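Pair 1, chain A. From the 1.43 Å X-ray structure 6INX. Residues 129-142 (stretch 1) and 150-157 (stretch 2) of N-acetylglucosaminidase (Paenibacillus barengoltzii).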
# COMPACT_ATOMS: atom_id res chain seq x y z
N ASN A 129 0.98 8.67 22.97
CA ASN A 129 1.59 9.95 23.35
C ASN A 129 1.10 11.10 22.49
O ASN A 129 1.06 12.25 22.95
CB ASN A 129 3.12 9.85 23.28
CG ASN A 129 3.69 8.97 24.37
OD1 ASN A 129 3.01 8.65 25.33
ND2 ASN A 129 4.94 8.57 24.22
N PHE A 130 0.72 10.83 21.23
CA PHE A 130 0.16 11.88 20.37
C PHE A 130 -1.13 12.43 20.94
O PHE A 130 -1.35 13.65 20.95
CB PHE A 130 -0.05 11.27 18.97
CG PHE A 130 -0.54 12.23 17.90
CD1 PHE A 130 0.13 13.43 17.63
CD2 PHE A 130 -1.63 11.88 17.11
CE1 PHE A 130 -0.30 14.26 16.61
CE2 PHE A 130 -2.06 12.71 16.08
CZ PHE A 130 -1.40 13.90 15.83
N THR A 131 -2.00 11.55 21.45
CA THR A 131 -3.23 12.01 22.08
C THR A 131 -2.92 12.87 23.29
O THR A 131 -3.54 13.93 23.48
CB THR A 131 -4.05 10.80 22.52
OG1 THR A 131 -4.27 9.95 21.38
CG2 THR A 131 -5.40 11.26 23.08
N LEU A 132 -1.99 12.42 24.14
CA LEU A 132 -1.62 13.20 25.32
C LEU A 132 -1.02 14.55 24.93
O LEU A 132 -1.29 15.57 25.58
CB LEU A 132 -0.62 12.43 26.17
CG LEU A 132 -1.07 11.06 26.68
CD1 LEU A 132 0.07 10.36 27.41
CD2 LEU A 132 -2.31 11.19 27.56
N LEU A 133 -0.18 14.57 23.89
CA LEU A 133 0.41 15.82 23.44
C LEU A 133 -0.67 16.82 23.01
O LEU A 133 -0.64 18.00 23.41
CB LEU A 133 1.38 15.54 22.29
CG LEU A 133 1.94 16.77 21.55
CD1 LEU A 133 2.82 17.59 22.50
CD2 LEU A 133 2.70 16.41 20.26
N LEU A 134 -1.61 16.38 22.16
CA LEU A 134 -2.64 17.29 21.68
C LEU A 134 -3.56 17.74 22.80
O LEU A 134 -4.01 18.89 22.81
CB LEU A 134 -3.44 16.62 20.55
CG LEU A 134 -2.64 16.38 19.27
CD1 LEU A 134 -3.43 15.51 18.30
CD2 LEU A 134 -2.28 17.70 18.63
N ARG A 135 -3.88 16.84 23.73
CA ARG A 135 -4.70 17.23 24.88
C ARG A 135 -4.01 18.33 25.67
O ARG A 135 -4.63 19.34 26.03
CB ARG A 135 -4.95 16.01 25.77
CG ARG A 135 -5.80 16.34 27.00
CD ARG A 135 -5.94 15.18 27.97
NE ARG A 135 -6.23 13.92 27.30
CZ ARG A 135 -6.61 12.81 27.93
NH1 ARG A 135 -6.74 12.81 29.25
NH2 ARG A 135 -6.85 11.70 27.24
N THR A 136 -2.71 18.17 25.92
CA THR A 136 -1.98 19.16 26.72
C THR A 136 -1.87 20.49 25.98
O THR A 136 -1.99 21.56 26.58
CB THR A 136 -0.58 18.60 27.01
OG1 THR A 136 -0.71 17.36 27.70
CG2 THR A 136 0.23 19.56 27.86
N MET A 137 -1.64 20.44 24.67
CA MET A 137 -1.56 21.66 23.89
C MET A 137 -2.91 22.37 23.84
O MET A 137 -2.98 23.60 23.95
CB MET A 137 -1.07 21.33 22.48
CG MET A 137 0.39 20.85 22.42
SD MET A 137 0.97 20.57 20.72
CE MET A 137 0.72 22.24 20.08
N ARG A 138 -3.99 21.60 23.66
CA ARG A 138 -5.33 22.20 23.67
C ARG A 138 -5.64 22.83 25.02
O ARG A 138 -6.19 23.93 25.09
CB ARG A 138 -6.37 21.14 23.30
CG ARG A 138 -7.81 21.56 23.61
CD ARG A 138 -8.20 22.86 22.94
NE ARG A 138 -8.43 22.66 21.52
CZ ARG A 138 -8.62 23.64 20.64
NH1 ARG A 138 -8.59 24.91 21.02
NH2 ARG A 138 -8.83 23.33 19.37
N GLU A 139 -5.28 22.14 26.11
CA GLU A 139 -5.51 22.71 27.44
C GLU A 139 -4.80 24.05 27.60
O GLU A 139 -5.40 25.01 28.11
CB GLU A 139 -5.06 21.71 28.50
CG GLU A 139 -6.05 20.57 28.68
CD GLU A 139 -5.47 19.39 29.43
OE1 GLU A 139 -4.25 19.35 29.66
OE2 GLU A 139 -6.25 18.47 29.78
N ALA A 140 -3.55 24.14 27.16
CA ALA A 140 -2.79 25.38 27.32
C ALA A 140 -3.33 26.49 26.44
O ALA A 140 -3.44 27.64 26.87
CB ALA A 140 -1.31 25.13 27.00
N LEU A 141 -3.68 26.15 25.19
CA LEU A 141 -4.23 27.16 24.29
C LEU A 141 -5.59 27.65 24.78
O LEU A 141 -5.90 28.84 24.65
CB LEU A 141 -4.32 26.59 22.87
CG LEU A 141 -2.96 26.50 22.18
CD1 LEU A 141 -3.06 25.62 20.94
CD2 LEU A 141 -2.44 27.88 21.84
N ASP A 142 -6.40 26.76 25.36
CA ASP A 142 -7.69 27.19 25.91
C ASP A 142 -7.49 28.11 27.11
O ASP A 142 -8.21 29.10 27.26
CB ASP A 142 -8.52 25.97 26.30
CG ASP A 142 -9.22 25.34 25.10
OD1 ASP A 142 -9.11 25.87 23.97
OD2 ASP A 142 -9.88 24.31 25.31
N ARG A 150 -10.92 34.99 23.93
CA ARG A 150 -11.10 34.56 22.55
C ARG A 150 -10.81 33.07 22.44
O ARG A 150 -10.40 32.42 23.41
CB ARG A 150 -10.15 35.32 21.63
CG ARG A 150 -8.69 35.14 22.01
CD ARG A 150 -7.79 35.62 20.91
NE ARG A 150 -7.86 34.71 19.78
CZ ARG A 150 -7.24 34.91 18.62
NH1 ARG A 150 -6.50 36.00 18.44
NH2 ARG A 150 -7.36 34.01 17.65
N HIS A 151 -11.03 32.54 21.24
CA HIS A 151 -10.71 31.15 20.92
C HIS A 151 -9.35 31.10 20.26
O HIS A 151 -9.02 31.95 19.43
CB HIS A 151 -11.75 30.61 19.94
CG HIS A 151 -11.58 29.16 19.60
ND1 HIS A 151 -11.67 28.16 20.55
CD2 HIS A 151 -11.37 28.54 18.42
CE1 HIS A 151 -11.50 26.98 19.96
NE2 HIS A 151 -11.32 27.19 18.67
N TYR A 152 -8.56 30.10 20.63
CA TYR A 152 -7.34 29.76 19.90
C TYR A 152 -7.54 28.38 19.29
O TYR A 152 -8.22 27.53 19.88
CB TYR A 152 -6.12 29.77 20.82
CG TYR A 152 -5.64 31.17 21.15
CD1 TYR A 152 -5.09 31.98 20.17
CD2 TYR A 152 -5.74 31.67 22.44
CE1 TYR A 152 -4.66 33.26 20.46
CE2 TYR A 152 -5.31 32.95 22.75
CZ TYR A 152 -4.77 33.74 21.75
OH TYR A 152 -4.34 35.01 22.06
N TRP A 153 -7.00 28.18 18.09
CA TRP A 153 -7.25 27.00 17.28
C TRP A 153 -6.14 25.96 17.44
O TRP A 153 -4.97 26.30 17.62
CB TRP A 153 -7.34 27.38 15.80
CG TRP A 153 -8.51 28.25 15.45
CD1 TRP A 153 -8.75 29.52 15.91
CD2 TRP A 153 -9.58 27.94 14.56
NE1 TRP A 153 -9.91 30.01 15.36
CE2 TRP A 153 -10.44 29.05 14.53
CE3 TRP A 153 -9.89 26.82 13.78
CZ2 TRP A 153 -11.60 29.08 13.76
CZ3 TRP A 153 -11.05 26.85 13.02
CH2 TRP A 153 -11.88 27.97 13.01
N LEU A 154 -6.52 24.69 17.31
CA LEU A 154 -5.55 23.60 17.22
C LEU A 154 -6.06 22.64 16.16
O LEU A 154 -7.19 22.16 16.25
CB LEU A 154 -5.40 22.87 18.57
CG LEU A 154 -4.33 21.78 18.60
CD1 LEU A 154 -2.94 22.37 18.37
CD2 LEU A 154 -4.40 21.02 19.92
N THR A 155 -5.24 22.39 15.15
CA THR A 155 -5.57 21.44 14.09
C THR A 155 -4.36 20.54 13.89
O THR A 155 -3.30 20.75 14.48
CB THR A 155 -5.91 22.16 12.77
OG1 THR A 155 -4.75 22.85 12.30
CG2 THR A 155 -7.04 23.18 12.97
N ILE A 156 -4.54 19.51 13.05
CA ILE A 156 -3.43 18.67 12.61
C ILE A 156 -3.54 18.47 11.11
O ILE A 156 -4.60 18.62 10.52
CB ILE A 156 -3.36 17.29 13.31
CG1 ILE A 156 -4.57 16.43 12.92
CG2 ILE A 156 -3.18 17.45 14.82
CD1 ILE A 156 -4.48 14.99 13.42
N ALA A 157 -2.40 18.15 10.51
CA ALA A 157 -2.38 17.55 9.19
C ALA A 157 -2.07 16.07 9.37
O ALA A 157 -1.08 15.71 10.03
CB ALA A 157 -1.30 18.19 8.32
O HOH W 1 -9.51 28.68 23.06

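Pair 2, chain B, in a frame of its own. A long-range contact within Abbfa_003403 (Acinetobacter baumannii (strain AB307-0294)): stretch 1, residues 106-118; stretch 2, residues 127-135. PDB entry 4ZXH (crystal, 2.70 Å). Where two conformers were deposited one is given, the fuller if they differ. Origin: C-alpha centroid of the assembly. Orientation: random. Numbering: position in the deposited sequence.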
# COMPACT_ATOMS: atom_id res chain seq x y z
N ASP B 106 35.35 8.37 -2.40
CA ASP B 106 35.17 7.02 -1.89
C ASP B 106 35.21 6.93 -0.37
O ASP B 106 34.42 6.20 0.24
CB ASP B 106 36.22 6.09 -2.48
CG ASP B 106 36.13 5.99 -4.00
OD1 ASP B 106 35.01 6.10 -4.54
OD2 ASP B 106 37.19 5.78 -4.64
N LEU B 107 36.13 7.68 0.24
CA LEU B 107 36.24 7.68 1.69
C LEU B 107 34.95 8.17 2.33
O LEU B 107 34.49 7.57 3.31
CB LEU B 107 37.42 8.54 2.16
CG LEU B 107 37.67 8.51 3.68
CD1 LEU B 107 37.72 7.07 4.20
CD2 LEU B 107 38.93 9.24 4.08
N THR B 108 34.36 9.23 1.79
CA THR B 108 33.08 9.70 2.30
C THR B 108 32.06 8.58 2.21
O THR B 108 31.33 8.31 3.17
CB THR B 108 32.54 10.92 1.54
OG1 THR B 108 33.42 12.03 1.71
CG2 THR B 108 31.19 11.32 2.09
N GLN B 109 32.03 7.90 1.07
CA GLN B 109 31.01 6.88 0.86
C GLN B 109 31.21 5.74 1.85
O GLN B 109 30.25 5.27 2.47
CB GLN B 109 31.01 6.36 -0.58
CG GLN B 109 29.85 5.38 -0.82
CD GLN B 109 29.67 4.91 -2.26
OE1 GLN B 109 30.29 5.42 -3.20
NE2 GLN B 109 28.80 3.91 -2.44
N LEU B 110 32.47 5.35 2.04
CA LEU B 110 32.82 4.30 3.00
C LEU B 110 32.28 4.59 4.40
O LEU B 110 31.59 3.76 5.00
CB LEU B 110 34.33 4.13 3.05
CG LEU B 110 34.84 3.05 4.00
CD1 LEU B 110 34.18 1.71 3.67
CD2 LEU B 110 36.36 2.93 3.96
N VAL B 111 32.60 5.78 4.90
CA VAL B 111 32.15 6.21 6.21
C VAL B 111 30.62 6.28 6.28
O VAL B 111 30.02 5.91 7.29
CB VAL B 111 32.78 7.61 6.59
CG1 VAL B 111 32.20 8.16 7.91
CG2 VAL B 111 34.32 7.52 6.68
N GLU B 112 29.97 6.73 5.22
CA GLU B 112 28.51 6.70 5.21
C GLU B 112 28.01 5.25 5.34
O GLU B 112 27.20 4.96 6.21
CB GLU B 112 27.94 7.39 3.97
CG GLU B 112 27.97 8.94 4.09
CD GLU B 112 27.94 9.69 2.75
OE1 GLU B 112 27.89 9.03 1.68
OE2 GLU B 112 27.96 10.95 2.77
N GLN B 113 28.53 4.33 4.51
CA GLN B 113 28.05 2.96 4.60
C GLN B 113 28.42 2.31 5.94
O GLN B 113 27.59 1.60 6.51
CB GLN B 113 28.57 2.12 3.42
CG GLN B 113 27.50 1.22 2.77
CD GLN B 113 26.31 1.97 2.15
OE1 GLN B 113 26.23 3.21 2.17
NE2 GLN B 113 25.38 1.21 1.58
N ASP B 114 29.60 2.58 6.48
CA ASP B 114 29.98 2.01 7.78
C ASP B 114 29.09 2.47 8.93
O ASP B 114 28.67 1.66 9.75
CB ASP B 114 31.43 2.36 8.10
CG ASP B 114 32.42 1.44 7.43
OD1 ASP B 114 31.98 0.63 6.59
OD2 ASP B 114 33.63 1.52 7.76
N THR B 115 28.80 3.77 8.99
CA THR B 115 28.00 4.32 10.07
C THR B 115 26.51 3.95 9.98
O THR B 115 25.79 4.10 10.95
CB THR B 115 28.11 5.87 10.14
OG1 THR B 115 27.56 6.46 8.96
CG2 THR B 115 29.57 6.31 10.30
N LYS B 116 26.06 3.48 8.82
CA LYS B 116 24.68 3.00 8.67
C LYS B 116 24.45 1.55 9.09
O LYS B 116 23.35 1.02 8.96
CB LYS B 116 24.21 3.17 7.21
CG LYS B 116 23.57 4.50 6.98
CD LYS B 116 23.53 4.91 5.52
CE LYS B 116 23.31 6.44 5.48
NZ LYS B 116 23.23 6.98 4.09
N GLN B 117 25.50 0.88 9.58
CA GLN B 117 25.31 -0.48 10.06
C GLN B 117 24.37 -0.35 11.24
O GLN B 117 24.47 0.59 12.03
CB GLN B 117 26.64 -1.14 10.42
CG GLN B 117 27.47 -1.53 9.19
CD GLN B 117 29.00 -1.50 9.41
OE1 GLN B 117 29.52 -1.07 10.45
NE2 GLN B 117 29.72 -1.94 8.38
N PRO B 118 23.40 -1.25 11.32
CA PRO B 118 22.29 -1.06 12.25
C PRO B 118 22.66 -1.47 13.65
O PRO B 118 23.57 -2.26 13.79
CB PRO B 118 21.19 -1.98 11.68
CG PRO B 118 21.94 -3.07 11.03
CD PRO B 118 23.21 -2.43 10.47
N TRP B 127 26.31 2.64 20.80
CA TRP B 127 27.10 3.64 20.11
C TRP B 127 28.37 2.98 19.60
O TRP B 127 28.77 1.92 20.09
CB TRP B 127 27.41 4.81 21.04
CG TRP B 127 27.98 4.40 22.35
CD1 TRP B 127 27.30 3.97 23.45
CD2 TRP B 127 29.37 4.38 22.71
NE1 TRP B 127 28.17 3.68 24.48
CE2 TRP B 127 29.45 3.94 24.05
CE3 TRP B 127 30.55 4.71 22.04
CZ2 TRP B 127 30.67 3.80 24.72
CZ3 TRP B 127 31.77 4.59 22.72
CH2 TRP B 127 31.82 4.13 24.03
N ARG B 128 28.99 3.58 18.58
CA ARG B 128 30.22 3.07 17.97
C ARG B 128 31.13 4.22 17.57
O ARG B 128 30.68 5.34 17.34
CB ARG B 128 29.93 2.27 16.72
CG ARG B 128 28.98 1.14 16.88
CD ARG B 128 29.03 0.30 15.63
NE ARG B 128 28.66 1.04 14.43
CZ ARG B 128 27.47 0.94 13.85
NH1 ARG B 128 26.55 0.14 14.39
NH2 ARG B 128 27.20 1.60 12.73
N ILE B 129 32.42 3.91 17.48
CA ILE B 129 33.39 4.84 16.94
C ILE B 129 34.08 4.19 15.76
O ILE B 129 34.61 3.09 15.88
CB ILE B 129 34.44 5.22 17.99
CG1 ILE B 129 33.77 5.88 19.18
CG2 ILE B 129 35.49 6.13 17.36
CD1 ILE B 129 34.64 5.92 20.41
N HIS B 130 34.06 4.87 14.61
CA HIS B 130 34.69 4.34 13.40
C HIS B 130 35.92 5.17 13.07
O HIS B 130 35.78 6.37 12.84
CB HIS B 130 33.72 4.35 12.22
CG HIS B 130 32.58 3.39 12.33
ND1 HIS B 130 32.62 2.12 11.79
CD2 HIS B 130 31.34 3.53 12.87
CE1 HIS B 130 31.46 1.51 12.02
NE2 HIS B 130 30.67 2.34 12.68
N CYS B 131 37.10 4.56 13.04
CA CYS B 131 38.33 5.31 12.76
C CYS B 131 39.00 4.92 11.44
O CYS B 131 39.00 3.76 11.07
CB CYS B 131 39.35 5.13 13.87
SG CYS B 131 38.68 5.42 15.49
N TYR B 132 39.58 5.90 10.77
CA TYR B 132 40.23 5.66 9.50
C TYR B 132 41.53 6.42 9.43
O TYR B 132 41.56 7.63 9.64
CB TYR B 132 39.33 6.11 8.36
CG TYR B 132 37.94 5.53 8.42
CD1 TYR B 132 37.61 4.38 7.72
CD2 TYR B 132 36.96 6.16 9.15
CE1 TYR B 132 36.33 3.86 7.76
CE2 TYR B 132 35.68 5.66 9.20
CZ TYR B 132 35.37 4.52 8.51
OH TYR B 132 34.10 4.04 8.59
N GLU B 133 42.61 5.71 9.12
CA GLU B 133 43.91 6.33 8.91
C GLU B 133 44.01 6.85 7.46
O GLU B 133 43.81 6.08 6.52
CB GLU B 133 45.03 5.33 9.24
CG GLU B 133 46.46 5.88 9.13
CD GLU B 133 47.52 4.88 9.59
OE1 GLU B 133 47.18 3.68 9.78
OE2 GLU B 133 48.69 5.28 9.75
N CYS B 134 44.32 8.13 7.29
CA CYS B 134 44.40 8.74 5.96
C CYS B 134 45.80 9.09 5.50
O CYS B 134 46.01 9.44 4.33
CB CYS B 134 43.56 10.01 5.93
SG CYS B 134 41.90 9.72 6.41
N GLY B 135 46.75 9.02 6.42
CA GLY B 135 48.13 9.40 6.17
C GLY B 135 48.82 9.45 7.51
O GLY B 135 48.19 9.15 8.52

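Both pairs set a helix against a strand that returns in nearly the opposite direction. The angle between the N-to-C directions is 158° in pair 1 and 159° in pair 2, the axes approach to 8.9 and 9.9 Å, and 14 central residues superpose with an RMSD of 0.8 Å. The buried surface is also similar, 529 and 450 Å².

In stretch 2, the inward positions are Tyr A152, just before the strand, and Leu A154 and Ile A156 within it, matched by Arg B128, His B130 and Tyr B132. Leu A154 has the most area covered by the other stretch, 127 Å², and its CD1 touches Met A137 CE at 4.0 Å and Leu A141 CD1 at 4.1 Å. His B130 takes this place with a flat ring: the CB of Asp B114, the counterpart of Met A137, lies 4.2 Å from the centroid of the ring of His B130 in an off-centre CH-pi contact. An apolar contact is thus replaced by one between an acidic side chain's methylene and an imidazole.

At the next inward position, Ile A156 CG2 meets Leu A134 CD2 at 3.9 Å, a purely aliphatic contact. The matched residues are Tyr B132 and Val B111. Val B111 CG2 sits over the face of the Tyr B132 ring, 3.9 Å from its centroid. Tyr B132 also reaches Leu B110, whose CD2 is 3.9 Å from Tyr B132 CE1; the matched Leu A133 makes no contact with the strand. Beyond the ring, Tyr B132 OH donates a hydrogen bond to Asp B114 OD2 at 2.7 Å, giving the carboxylate of Asp B114, whose CA-to-CB bond points toward the strand, a partner where Met A137 contributes an apolar contact through CE.

At the remaining inward position, Tyr A152 CB packs against Leu A141 CB at 4.2 Å, and Tyr A152 CD2 lies 3.6 Å from Leu A141 O. Here the two pairs place an arginine in different stretches. In pair 1 Arg A138 starts sideways, but its end comes nearer the strand, and Arg A138 NH1 donates to Tyr A152 O at 2.9 Å. Arg A138 NH1 also forms a salt bridge with Asp A142 OD1 at 3.1 Å, while Leu A154 CB lies over one face of the guanidinium. In pair 2 Arg B128, matched to Tyr A152, donates from NH2 and NH1 to Gln B117 O, in the loop after the helix, at 3.0 and 3.2 Å, and Arg B128 NE donates to His B130 NE2 at 3.0 Å. Thr B115, at the Arg A138 position, adds CG2, 4.2 Å from His B130 CD2. Each arginine joins the two stretches through a backbone carbonyl.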